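Local coordinates for mandelate racemase/muconate lactonizing protein (Alicyclobacillus acidocaldarius LAA1, PDB 3QLD) that is of unassigned function but belongs to the enolase superfamily, joining a mandelate racemase/muconate lactonizing-type N-terminal domain to a TIM-barrel-like C-terminal domain, at residues A293-G298 with A321-P326; H308-A313 with G346-P351; N268-R273 with G297-T302; F165-L170 with A192-A197; A279-L284 with A313-M318. One frame throughout, in Å; residues are numbered along the deposited sequence. Where two conformers were deposited one is given.

Contact 1 (A293-G298 with A321-P326); sequences AAWVGG and ATDLGP
The carbonyl oxygen of Val296 is the tightest point between the end of strand 293-296 and segment 321-326, which runs alongside it in nearly the same direction. Two donors grip this oxygen. Asp323 N arrives almost along the C=O axis at 3.1 Å from Val296 O, whereas Thr322 OG1 sits above the carbonyl plane, 2.8 Å from Val296 O. The hydroxyl of Thr322 is placed there by its own torsion, OG1 anti to the backbone N (chi1 -176°). Thr322 OG1 also accepts from Leu324 N, 3.0 Å away, an ST turn that fixes its rotation. Beside the polar knot, the Trp295 side chain passes close to Ala321 O, and its benzo carbon CZ3 meets Asp323 CG at 3.4 Å, with ring and carboxylate planes 59° apart. Next to the turn, the side chains of Val296 and Leu324 cross obliquely, CG1 of Val296 3.6 Å from CD1 of Leu324. Toward the partly exposed Gly298 the fit loosens and the backbones draw apart; there Leu324 CD2 touches Gly298 CA at 3.8 Å, and Asp323 CB lies equally near Gly298 N. Asp323, though partly exposed, is firmly held by salt bridges to Lys169 and Arg167, and Arg167 also makes a cation-pi contact with Trp295. A carboxylate between two cations probably stays ionised, while the doubly gripped carbonyl joins segment 321-326 to the seventh barrel strand without a regular strand pairing.

Contact 2 (H308-A313 with G346-P351); sequences HGLIAA and GVIQVP
Leu310 and Ile311, successive residues of helix 303-313, straddle the ring of Pro351 and supply nearly all of the helix side of this apolar contact. Leu310 points at the opposite segment and lays its CB against Pro351 CD, 3.8 Å away. With CG anti to the carbonyl carbon (chi1 -60°), the leucine then reaches on past the proline toward strand 347-349. There its fork opens around one methyl: Leu310 CD1 is 4.1 Å from Ile348 CG2, and Leu310 CD2 lies at the same distance. The two side chains cross at about a right angle, so the branched tip of one meets the short branch of the other. Ile311 takes the other edge of the proline ring, crossing it obliquely. Its CG1, again anti to the carbonyl carbon, comes to 3.9 Å from Pro351 CB, and the same Ile311 CG1 passes 3.8 Å from Pro351 O. Val350 adds a looser touch alongside the helix, its CG2 4.3 Å from Leu310 O. No hydrogen bond spans the two segments, and the residues that meet are all buried. Ile340, Leu131 and Val128 extend the oily layer around the helix, and Ile348 also packs on Val140 of strand 137-144, with which strand 347-349 pairs antiparallel. Such packing is that of an outer helix of an alpha/beta barrel, here against the end of an extra antiparallel strand and the Val350-Pro351 loop that follows it.

Contact 3 (N268-R273 with G297-T302); sequences NVKPGR and GGMYET
Lys270, directly after strand 266-269, stretches an extended chain along Gly297 and Gly298 and donates from NZ to Gly298 O at 3.0 Å, standing above the carbonyl plane. The same ammonium forms a salt bridge with Asp246, so its charge is answered as well. On the way, Lys270 CD rests 3.6 Å from SE of Met299, a selenomethionine whose bent chain crosses it obliquely. The backbones are joined where Gly297 N gives a fairly straight bond (160°) to Val269 O, 3.1 Å away. Gly297, without a side chain, fits closely against Asn268, its CA 3.3 Å from Asn268 OD1. Asn268 ND2 is taken by Glu221. Asn268 O is gripped end-on by one guanidinium, lying in its plane: Arg273 NH2 approaches nearly along the C=O axis at 2.7 Å from Asn268 O, and NH1 from above the carbonyl plane. Arg273 also reaches Asp246 and Val249 O. Within the loop, Met299 N is satisfied by Glu301 OE1 at 2.6 Å, before Thr302 caps helix 303-313. Charged and amide groups gathered where strands 266-269 and 293-296 end are characteristic of the C-terminal mouth of the barrel, where enolase-superfamily proteins carry their active site.

Contact 4 (F165-L170 with A192-A197); sequences FRRVKL and AIAADA
CG stands anti to the backbone N in both Arg167 (chi1 -166°) and Lys169 (chi1 -179°), and each chain then bends at chi3. Two residues apart on the strand, both leave the same face, and the anti chi1 lays each over the neighbouring strand. Arg167 CG comes 3.4 Å from Ala192 O. Lys169 lays its CG 3.9 Å from Asp196 CB, an oblique crossing that leaves Lys169 NZ 4.3 Å from Asp196 OD2, beyond a salt bridge. The lysine is instead paired with Asp323 and Glu221, and Asp196 with Lys171. The strands run parallel. Val168 N donates to Ala192 O, Ala194 N to Val168 O at 2.8 Å, Leu170 N to Ala194 O, and Asp196 N to Leu170 O at 2.8 Å. At the entry of the pair a water spans Arg166 O and Ala192 N. On the reverse face, Val168 CG2 and Leu170 CG lean on Ile193, the latter 4.2 Å from Ile193 CG2, against helices 150-162 and 178-187. Two parallel neighbouring strands linked through helix 178-187 form a beta-alpha-beta unit of the TIM barrel, with Arg167, Lys169 and Asp196 on one face and aliphatic side chains against the helices on the other.

Contact 5 (A279-L284 with A313-M318); sequences ATLRAL and AALPLM. With SO4 (sulfate ion), chain C.
O3 of the sulfate ion is held by two nitrogens of one guanidinium. Arg282 NH2 donates at 2.5 Å to O3, and Arg282 NH1 adds a weak bond to the same O3 at 3.3 Å. The sulfur lies in the guanidinium plane, at its edge, a position reached by a bend in the arginine chain at chi3. Arg105, Arg253 and Val252 N bind the ion as well; it probably comes from the crystallisation liquor, and it sits between Arg282 and the start of helix 252-261, away from segment 313-318. The contact with that segment is made by other residues of helix 277-289 and is wholly apolar. Leu284 is its centre. With CG anti to the carbonyl carbon (chi1 -69°), it sends CD1 against Leu315, crossing at about a right angle with Leu284 CD1 3.6 Å from Leu315 CD1. Its other branch slides past Leu317 in the opposite direction, Leu284 CD2 lying 4.1 Å from Leu317 CD2. The selenomethionine Met318 also crosses Leu284 at about a right angle, its CE 4.1 Å from Leu284 CD1. One turn back along the helix, Leu281 CD2 meets Leu315 CD2 at 3.8 Å. The type I turn from Leu315 to Met318, closed by Met318 N to Leu315 O at 3.1 Å, presents Leu315, Leu317 and Met318 together to the helix. Leu284 and Met318 also pack on Ala294 of strand 293-296 and Val269 of strand 266-269, so the turn after helix 303-313 fills in between helix 277-289 and the outer face of these two barrel strands.

How the contacts relate
From the N terminus, contact 4 closes first, bringing strand 192-196 back beside strand 167-171 around helix 178-187. The other four overlap, none nested in another. Contact 3 opens at 268-273 and closes at 297-302, where contact 1 is already under way, the two sharing Gly297 and Gly298. Contact 5 then closes at 313-318, contact 1 at 321-326 and contact 2 at 346-351. Contact 5 crosses contacts 3, 1 and 2, and contact 1 crosses contact 2; contact 3 closes before contact 2 opens, and contacts 2 and 5 share Ala313. Contact 4, in series with all the rest, is tied to contact 1 by salt bridges across the barrel. Together they join early barrel strands to the last ones and their outer helices.

Contact 1 (A293-G298 with A321-P326)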
# COMPACT_ATOMS: atom_id res chain seq x y z
N ALA A 293 -4.66 11.06 -21.94
CA ALA A 293 -4.54 12.47 -21.59
C ALA A 293 -4.36 12.46 -20.07
O ALA A 293 -4.83 11.55 -19.39
CB ALA A 293 -5.85 13.19 -21.94
N ALA A 294 -3.68 13.48 -19.56
CA ALA A 294 -3.48 13.61 -18.10
C ALA A 294 -3.74 15.06 -17.68
O ALA A 294 -3.76 15.99 -18.52
CB ALA A 294 -2.08 13.10 -17.71
N TRP A 295 -4.02 15.25 -16.38
CA TRP A 295 -4.24 16.56 -15.80
C TRP A 295 -3.84 16.41 -14.35
O TRP A 295 -3.76 15.26 -13.84
CB TRP A 295 -5.71 16.97 -15.93
CG TRP A 295 -6.70 16.02 -15.37
CD1 TRP A 295 -7.17 14.89 -15.97
CD2 TRP A 295 -7.34 16.09 -14.09
NE1 TRP A 295 -8.09 14.25 -15.16
CE2 TRP A 295 -8.19 14.96 -13.98
CE3 TRP A 295 -7.25 16.99 -13.00
CZ2 TRP A 295 -8.98 14.70 -12.84
CZ3 TRP A 295 -8.05 16.75 -11.87
CH2 TRP A 295 -8.89 15.60 -11.79
N VAL A 296 -3.62 17.52 -13.67
CA VAL A 296 -3.20 17.46 -12.25
C VAL A 296 -4.34 17.67 -11.27
O VAL A 296 -5.07 18.67 -11.30
CB VAL A 296 -1.98 18.45 -11.97
CG1 VAL A 296 -1.71 18.62 -10.48
CG2 VAL A 296 -0.75 18.06 -12.69
N GLY A 297 -4.50 16.72 -10.31
CA GLY A 297 -5.61 16.79 -9.37
C GLY A 297 -5.13 17.40 -8.07
O GLY A 297 -3.93 17.64 -7.93
N GLY A 298 -6.02 17.58 -7.10
CA GLY A 298 -5.65 18.20 -5.81
C GLY A 298 -5.85 17.35 -4.56
O GLY A 298 -6.60 16.37 -4.58
N ALA A 321 -7.47 20.84 -17.58
CA ALA A 321 -7.46 21.79 -16.48
C ALA A 321 -7.07 21.06 -15.21
O ALA A 321 -7.38 19.84 -15.05
CB ALA A 321 -8.87 22.37 -16.29
N THR A 322 -6.45 21.82 -14.31
CA THR A 322 -6.12 21.37 -12.95
C THR A 322 -7.23 21.59 -11.95
O THR A 322 -8.08 22.49 -12.10
CB THR A 322 -4.73 21.93 -12.48
OG1 THR A 322 -4.40 21.39 -11.17
CG2 THR A 322 -4.73 23.52 -12.41
N ASP A 323 -7.32 20.70 -10.94
CA ASP A 323 -8.18 20.96 -9.82
C ASP A 323 -7.53 21.94 -8.79
O ASP A 323 -8.14 22.22 -7.78
CB ASP A 323 -8.53 19.64 -9.08
CG ASP A 323 -9.68 18.83 -9.74
OD1 ASP A 323 -10.27 19.28 -10.76
OD2 ASP A 323 -9.99 17.73 -9.21
N LEU A 324 -6.28 22.34 -8.98
CA LEU A 324 -5.53 23.12 -7.98
C LEU A 324 -5.93 24.56 -8.20
O LEU A 324 -5.55 25.11 -9.21
CB LEU A 324 -4.02 22.99 -8.20
CG LEU A 324 -3.43 21.58 -7.92
CD1 LEU A 324 -2.00 21.51 -8.37
CD2 LEU A 324 -3.51 21.28 -6.41
N GLY A 325 -6.74 25.11 -7.30
CA GLY A 325 -7.30 26.43 -7.42
C GLY A 325 -6.65 27.40 -6.45
O GLY A 325 -5.68 27.06 -5.79
N PRO A 326 -7.16 28.61 -6.38
CA PRO A 326 -6.50 29.61 -5.51
C PRO A 326 -6.54 29.24 -4.02
O PRO A 326 -7.54 28.64 -3.55
CB PRO A 326 -7.32 30.88 -5.75
CG PRO A 326 -7.94 30.68 -7.12
CD PRO A 326 -8.32 29.18 -7.08

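Contact 2 (H308-A313 with G346-P351)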
# COMPACT_ATOMS: atom_id res chain seq x y z
N HIS A 308 4.14 23.16 -6.05
CA HIS A 308 4.72 21.98 -6.74
C HIS A 308 3.80 21.29 -7.74
O HIS A 308 4.26 20.78 -8.76
CB HIS A 308 5.26 20.96 -5.70
CG HIS A 308 6.56 21.36 -5.08
ND1 HIS A 308 7.17 20.63 -4.08
CD2 HIS A 308 7.38 22.43 -5.32
CE1 HIS A 308 8.32 21.21 -3.74
NE2 HIS A 308 8.47 22.30 -4.49
N GLY A 309 2.48 21.29 -7.42
CA GLY A 309 1.45 20.66 -8.21
C GLY A 309 1.18 21.55 -9.44
O GLY A 309 0.99 21.06 -10.52
N LEU A 310 1.14 22.86 -9.26
CA LEU A 310 1.12 23.74 -10.47
C LEU A 310 2.35 23.63 -11.38
O LEU A 310 2.21 23.68 -12.57
CB LEU A 310 0.83 25.17 -10.05
CG LEU A 310 -0.50 25.39 -9.32
CD1 LEU A 310 -0.49 26.61 -8.35
CD2 LEU A 310 -1.75 25.55 -10.23
N ILE A 311 3.55 23.47 -10.83
CA ILE A 311 4.73 23.19 -11.64
C ILE A 311 4.60 21.88 -12.45
O ILE A 311 4.88 21.86 -13.62
CB ILE A 311 5.98 23.23 -10.78
CG1 ILE A 311 6.22 24.69 -10.34
CG2 ILE A 311 7.16 22.53 -11.44
CD1 ILE A 311 7.19 24.87 -9.21
N ALA A 312 4.19 20.78 -11.83
CA ALA A 312 3.87 19.57 -12.62
C ALA A 312 2.76 19.84 -13.71
O ALA A 312 2.80 19.29 -14.82
CB ALA A 312 3.43 18.44 -11.68
N ALA A 313 1.76 20.64 -13.39
CA ALA A 313 0.70 20.92 -14.38
C ALA A 313 1.16 21.69 -15.62
O ALA A 313 0.41 21.78 -16.58
CB ALA A 313 -0.39 21.63 -13.75
N GLY A 346 -10.11 31.95 -13.75
CA GLY A 346 -9.94 30.56 -14.14
C GLY A 346 -8.55 30.13 -14.55
O GLY A 346 -8.34 28.99 -15.01
N VAL A 347 -7.57 31.02 -14.40
CA VAL A 347 -6.21 30.74 -14.86
C VAL A 347 -5.17 31.06 -13.79
O VAL A 347 -5.30 32.05 -13.07
CB VAL A 347 -5.85 31.57 -16.12
CG1 VAL A 347 -4.49 31.12 -16.69
CG2 VAL A 347 -6.94 31.47 -17.18
N ILE A 348 -4.12 30.25 -13.72
CA ILE A 348 -3.11 30.50 -12.73
C ILE A 348 -1.77 30.50 -13.43
O ILE A 348 -1.54 29.70 -14.36
CB ILE A 348 -3.14 29.45 -11.53
CG1 ILE A 348 -4.40 29.61 -10.72
CG2 ILE A 348 -1.97 29.65 -10.59
CD1 ILE A 348 -4.58 28.66 -9.41
N GLN A 349 -0.92 31.43 -13.03
CA GLN A 349 0.39 31.50 -13.61
C GLN A 349 1.14 30.35 -13.00
O GLN A 349 1.11 30.19 -11.77
CB GLN A 349 1.08 32.82 -13.25
CG GLN A 349 2.44 33.08 -13.97
CD GLN A 349 2.23 33.63 -15.39
OE1 GLN A 349 3.07 33.44 -16.28
NE2 GLN A 349 1.09 34.31 -15.61
N VAL A 350 1.84 29.62 -13.84
CA VAL A 350 2.81 28.65 -13.41
C VAL A 350 3.98 29.29 -12.66
O VAL A 350 4.65 30.14 -13.21
CB VAL A 350 3.31 27.86 -14.64
CG1 VAL A 350 4.52 26.95 -14.32
CG2 VAL A 350 2.18 27.07 -15.24
N PRO A 351 4.24 28.85 -11.39
CA PRO A 351 5.37 29.30 -10.57
C PRO A 351 6.74 29.19 -11.27
O PRO A 351 7.16 28.11 -11.77
CB PRO A 351 5.33 28.34 -9.35
CG PRO A 351 3.82 28.08 -9.17
CD PRO A 351 3.29 28.01 -10.62

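Contact 3 (N268-R273 with G297-T302)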
# COMPACT_ATOMS: atom_id res chain seq x y z
N ASN A 268 -5.50 11.14 -13.71
CA ASN A 268 -5.36 12.19 -12.67
C ASN A 268 -4.00 12.02 -12.04
O ASN A 268 -3.72 11.01 -11.36
CB ASN A 268 -6.52 12.12 -11.66
CG ASN A 268 -6.42 13.15 -10.55
OD1 ASN A 268 -5.35 13.68 -10.28
ND2 ASN A 268 -7.52 13.39 -9.87
N VAL A 269 -3.12 12.97 -12.35
CA VAL A 269 -1.74 12.94 -11.85
C VAL A 269 -1.65 13.72 -10.53
O VAL A 269 -2.08 14.87 -10.47
CB VAL A 269 -0.78 13.59 -12.85
CG1 VAL A 269 0.67 13.84 -12.20
CG2 VAL A 269 -0.68 12.67 -14.10
N LYS A 270 -1.10 13.10 -9.47
CA LYS A 270 -0.75 13.90 -8.27
C LYS A 270 0.66 13.41 -7.95
O LYS A 270 0.86 12.24 -7.70
CB LYS A 270 -1.72 13.66 -7.12
CG LYS A 270 -3.17 13.98 -7.44
CD LYS A 270 -4.13 13.76 -6.26
CE LYS A 270 -5.57 13.86 -6.78
NZ LYS A 270 -6.61 13.60 -5.76
N PRO A 271 1.66 14.27 -8.15
CA PRO A 271 3.06 13.87 -8.04
C PRO A 271 3.33 13.16 -6.73
O PRO A 271 4.08 12.21 -6.70
CB PRO A 271 3.82 15.23 -8.19
CG PRO A 271 2.85 16.05 -9.02
CD PRO A 271 1.49 15.68 -8.59
N GLY A 272 2.70 13.60 -5.64
CA GLY A 272 2.94 12.96 -4.34
C GLY A 272 2.42 11.53 -4.34
O GLY A 272 3.08 10.61 -3.88
N ARG A 273 1.25 11.31 -4.92
CA ARG A 273 0.63 9.95 -4.90
C ARG A 273 1.55 9.02 -5.72
O ARG A 273 1.70 7.84 -5.45
CB ARG A 273 -0.78 10.04 -5.54
CG ARG A 273 -1.65 8.75 -5.43
CD ARG A 273 -3.03 8.81 -6.29
NE ARG A 273 -2.76 8.53 -7.72
CZ ARG A 273 -2.93 9.40 -8.72
NH1 ARG A 273 -3.43 10.61 -8.49
NH2 ARG A 273 -2.63 9.02 -9.97
N GLY A 297 -4.50 16.72 -10.31
CA GLY A 297 -5.61 16.79 -9.37
C GLY A 297 -5.13 17.40 -8.07
O GLY A 297 -3.93 17.64 -7.93
N GLY A 298 -6.02 17.58 -7.10
CA GLY A 298 -5.65 18.20 -5.81
C GLY A 298 -5.85 17.35 -4.56
O GLY A 298 -6.60 16.37 -4.58
N MSE A 299 -5.18 17.74 -3.48
CA MSE A 299 -5.26 17.07 -2.19
C MSE A 299 -5.51 18.08 -1.06
O MSE A 299 -5.12 17.83 0.09
CB MSE A 299 -3.94 16.37 -1.90
CG MSE A 299 -3.44 15.40 -2.97
SE MSE A 299 -4.28 13.68 -2.66
CE MSE A 299 -3.48 13.14 -0.97
N TYR A 300 -6.13 19.22 -1.35
CA TYR A 300 -6.36 20.29 -0.35
C TYR A 300 -5.00 20.79 0.21
O TYR A 300 -4.84 21.17 1.40
CB TYR A 300 -7.39 19.84 0.72
CG TYR A 300 -8.83 19.87 0.20
CD1 TYR A 300 -9.76 20.78 0.72
CD2 TYR A 300 -9.25 19.02 -0.85
CE1 TYR A 300 -11.09 20.82 0.24
CE2 TYR A 300 -10.58 19.05 -1.35
CZ TYR A 300 -11.49 19.96 -0.79
OH TYR A 300 -12.78 19.98 -1.24
N GLU A 301 -4.04 20.82 -0.70
CA GLU A 301 -2.62 21.07 -0.38
C GLU A 301 -2.45 22.43 0.32
O GLU A 301 -3.12 23.38 -0.02
CB GLU A 301 -1.73 21.13 -1.64
CG GLU A 301 -1.46 19.84 -2.40
CD GLU A 301 -2.65 19.34 -3.24
OE1 GLU A 301 -3.74 19.95 -3.27
OE2 GLU A 301 -2.47 18.26 -3.85
N THR A 302 -1.51 22.52 1.27
CA THR A 302 -0.97 23.86 1.59
C THR A 302 -0.25 24.49 0.39
O THR A 302 -0.07 23.91 -0.72
CB THR A 302 0.05 23.89 2.73
OG1 THR A 302 1.32 23.54 2.16
CG2 THR A 302 -0.32 22.88 3.92

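Contact 4 (F165-L170 with A192-A197)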
# COMPACT_ATOMS: atom_id res chain seq x y z
N PHE A 165 -13.97 29.65 -13.95
CA PHE A 165 -13.38 28.28 -13.92
C PHE A 165 -13.68 27.66 -15.26
O PHE A 165 -14.81 27.77 -15.74
CB PHE A 165 -14.07 27.43 -12.87
CG PHE A 165 -13.65 27.75 -11.47
CD1 PHE A 165 -12.46 27.24 -10.95
CD2 PHE A 165 -14.48 28.54 -10.66
CE1 PHE A 165 -12.07 27.56 -9.62
CE2 PHE A 165 -14.10 28.84 -9.34
CZ PHE A 165 -12.87 28.32 -8.83
N ARG A 166 -12.71 26.96 -15.81
CA ARG A 166 -12.76 26.55 -17.21
C ARG A 166 -13.26 25.10 -17.35
O ARG A 166 -13.37 24.55 -18.46
CB ARG A 166 -11.38 26.74 -17.85
CG ARG A 166 -10.97 28.25 -17.93
CD ARG A 166 -11.95 29.09 -18.81
NE ARG A 166 -11.28 30.34 -19.24
CZ ARG A 166 -10.11 30.37 -19.90
NH1 ARG A 166 -9.51 29.24 -20.22
NH2 ARG A 166 -9.54 31.52 -20.24
N ARG A 167 -13.58 24.49 -16.21
CA ARG A 167 -14.18 23.13 -16.19
C ARG A 167 -15.05 23.05 -14.99
O ARG A 167 -14.70 23.63 -13.93
CB ARG A 167 -13.09 22.07 -16.10
CG ARG A 167 -13.59 20.62 -16.41
CD ARG A 167 -12.47 19.56 -16.43
NE ARG A 167 -11.82 19.46 -15.11
CZ ARG A 167 -10.56 19.03 -14.97
NH1 ARG A 167 -9.91 18.58 -16.02
NH2 ARG A 167 -9.98 18.97 -13.78
N VAL A 168 -16.14 22.32 -15.09
CA VAL A 168 -16.75 21.88 -13.84
C VAL A 168 -16.68 20.35 -13.72
O VAL A 168 -16.89 19.65 -14.74
CB VAL A 168 -18.25 22.33 -13.64
CG1 VAL A 168 -18.32 23.88 -13.47
CG2 VAL A 168 -19.18 21.80 -14.75
N LYS A 169 -16.46 19.85 -12.49
CA LYS A 169 -16.48 18.36 -12.25
C LYS A 169 -17.58 18.08 -11.26
O LYS A 169 -17.55 18.53 -10.09
CB LYS A 169 -15.12 17.84 -11.77
CG LYS A 169 -15.05 16.29 -11.51
CD LYS A 169 -13.62 15.81 -11.37
CE LYS A 169 -12.81 16.58 -10.30
NZ LYS A 169 -11.82 15.73 -9.53
N LEU A 170 -18.60 17.38 -11.72
CA LEU A 170 -19.73 17.08 -10.95
C LEU A 170 -19.60 15.73 -10.22
O LEU A 170 -19.31 14.70 -10.84
CB LEU A 170 -20.92 16.92 -11.89
CG LEU A 170 -21.17 18.09 -12.85
CD1 LEU A 170 -22.57 17.83 -13.36
CD2 LEU A 170 -21.14 19.39 -12.01
N ALA A 192 -16.42 22.63 -20.65
CA ALA A 192 -15.83 21.31 -20.32
C ALA A 192 -16.52 20.83 -19.01
O ALA A 192 -16.46 21.54 -17.98
CB ALA A 192 -14.30 21.45 -20.18
N ILE A 193 -17.23 19.69 -19.06
CA ILE A 193 -17.86 19.08 -17.88
C ILE A 193 -17.18 17.70 -17.63
O ILE A 193 -17.09 16.89 -18.59
CB ILE A 193 -19.36 18.83 -18.12
CG1 ILE A 193 -20.12 20.12 -18.55
CG2 ILE A 193 -20.06 18.17 -16.94
CD1 ILE A 193 -21.59 19.88 -18.78
N ALA A 194 -16.74 17.44 -16.40
CA ALA A 194 -16.28 16.06 -16.04
C ALA A 194 -17.15 15.53 -14.92
O ALA A 194 -18.01 16.27 -14.32
CB ALA A 194 -14.76 16.02 -15.70
N ALA A 195 -17.03 14.22 -14.63
CA ALA A 195 -17.85 13.68 -13.55
C ALA A 195 -16.98 12.82 -12.63
O ALA A 195 -16.03 12.18 -13.08
CB ALA A 195 -19.04 12.85 -14.06
N ASP A 196 -17.30 12.83 -11.33
CA ASP A 196 -16.50 12.03 -10.42
C ASP A 196 -17.43 11.13 -9.64
O ASP A 196 -18.30 11.57 -8.91
CB ASP A 196 -15.65 12.94 -9.54
CG ASP A 196 -14.94 12.18 -8.43
OD1 ASP A 196 -14.86 10.91 -8.44
OD2 ASP A 196 -14.41 12.89 -7.57
N ALA A 197 -17.28 9.84 -9.87
CA ALA A 197 -18.18 8.87 -9.30
C ALA A 197 -17.74 8.37 -7.92
O ALA A 197 -18.55 7.72 -7.24
CB ALA A 197 -18.34 7.65 -10.24
O HOH W 1 -14.92 25.05 -20.77

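Contact 5 (A279-L284 with A313-M318)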
# COMPACT_ATOMS: atom_id res chain seq x y z
N ALA A 279 8.96 10.18 -10.80
CA ALA A 279 7.84 9.26 -11.09
C ALA A 279 6.73 9.86 -11.98
O ALA A 279 6.20 9.17 -12.89
CB ALA A 279 7.27 8.63 -9.80
N THR A 280 6.42 11.13 -11.75
CA THR A 280 5.47 11.84 -12.54
C THR A 280 5.94 11.93 -14.02
O THR A 280 5.16 11.67 -14.95
CB THR A 280 5.25 13.24 -12.01
OG1 THR A 280 4.72 13.15 -10.69
CG2 THR A 280 4.24 14.02 -12.89
N LEU A 281 7.19 12.29 -14.24
CA LEU A 281 7.74 12.32 -15.65
C LEU A 281 7.65 10.94 -16.30
O LEU A 281 7.28 10.86 -17.48
CB LEU A 281 9.20 12.83 -15.69
CG LEU A 281 9.29 14.29 -15.23
CD1 LEU A 281 10.75 14.76 -15.03
CD2 LEU A 281 8.52 15.20 -16.13
N ARG A 282 8.03 9.88 -15.58
CA ARG A 282 7.86 8.50 -16.09
C ARG A 282 6.43 8.10 -16.41
O ARG A 282 6.19 7.45 -17.44
CB ARG A 282 8.49 7.44 -15.21
CG ARG A 282 10.01 7.55 -15.15
CD ARG A 282 10.67 6.45 -14.36
NE ARG A 282 10.37 6.55 -12.92
CZ ARG A 282 9.61 5.66 -12.29
NH1 ARG A 282 9.36 5.79 -10.99
NH2 ARG A 282 9.13 4.61 -12.96
N ALA A 283 5.47 8.50 -15.56
CA ALA A 283 4.05 8.29 -15.83
C ALA A 283 3.56 9.02 -17.07
O ALA A 283 2.72 8.50 -17.84
CB ALA A 283 3.15 8.73 -14.63
N LEU A 284 4.03 10.25 -17.27
CA LEU A 284 3.59 11.01 -18.44
C LEU A 284 4.13 10.37 -19.75
O LEU A 284 3.45 10.41 -20.77
CB LEU A 284 4.02 12.47 -18.33
CG LEU A 284 3.33 13.28 -17.25
CD1 LEU A 284 3.69 14.77 -17.31
CD2 LEU A 284 1.80 13.08 -17.30
N ALA A 313 1.76 20.64 -13.39
CA ALA A 313 0.70 20.92 -14.38
C ALA A 313 1.16 21.69 -15.62
O ALA A 313 0.41 21.78 -16.58
CB ALA A 313 -0.39 21.63 -13.75
N ALA A 314 2.38 22.21 -15.56
CA ALA A 314 3.05 22.86 -16.70
C ALA A 314 3.61 21.84 -17.74
O ALA A 314 4.03 22.21 -18.86
CB ALA A 314 4.18 23.72 -16.16
N LEU A 315 3.63 20.56 -17.40
CA LEU A 315 4.28 19.59 -18.26
C LEU A 315 3.46 19.36 -19.56
O LEU A 315 2.23 19.60 -19.57
CB LEU A 315 4.62 18.29 -17.52
CG LEU A 315 5.54 18.51 -16.32
CD1 LEU A 315 5.36 17.32 -15.34
CD2 LEU A 315 7.06 18.69 -16.73
N PRO A 316 4.15 18.96 -20.66
CA PRO A 316 3.47 19.01 -21.95
C PRO A 316 2.18 18.21 -22.05
O PRO A 316 1.22 18.74 -22.60
CB PRO A 316 4.52 18.47 -22.94
CG PRO A 316 5.80 18.80 -22.36
CD PRO A 316 5.58 18.62 -20.83
N LEU A 317 2.13 16.98 -21.52
CA LEU A 317 0.91 16.15 -21.67
C LEU A 317 -0.26 16.53 -20.77
O LEU A 317 -1.39 15.98 -20.89
CB LEU A 317 1.22 14.65 -21.54
CG LEU A 317 0.08 13.63 -21.81
CD1 LEU A 317 -0.09 13.25 -23.31
CD2 LEU A 317 0.35 12.38 -21.02
N MSE A 318 -0.04 17.48 -19.87
CA MSE A 318 -1.08 17.94 -18.98
C MSE A 318 -2.09 18.77 -19.72
O MSE A 318 -2.15 19.98 -19.51
CB MSE A 318 -0.50 18.74 -17.82
CG MSE A 318 0.53 17.96 -17.08
SE MSE A 318 -0.36 16.42 -16.16
CE MSE A 318 0.97 16.37 -14.71
S SO4 C . 7.16 2.49 -10.59
O1 SO4 C . 7.69 2.08 -9.29
O2 SO4 C . 6.47 3.77 -10.45
O3 SO4 C . 8.24 2.72 -11.54
O4 SO4 C . 6.28 1.41 -11.06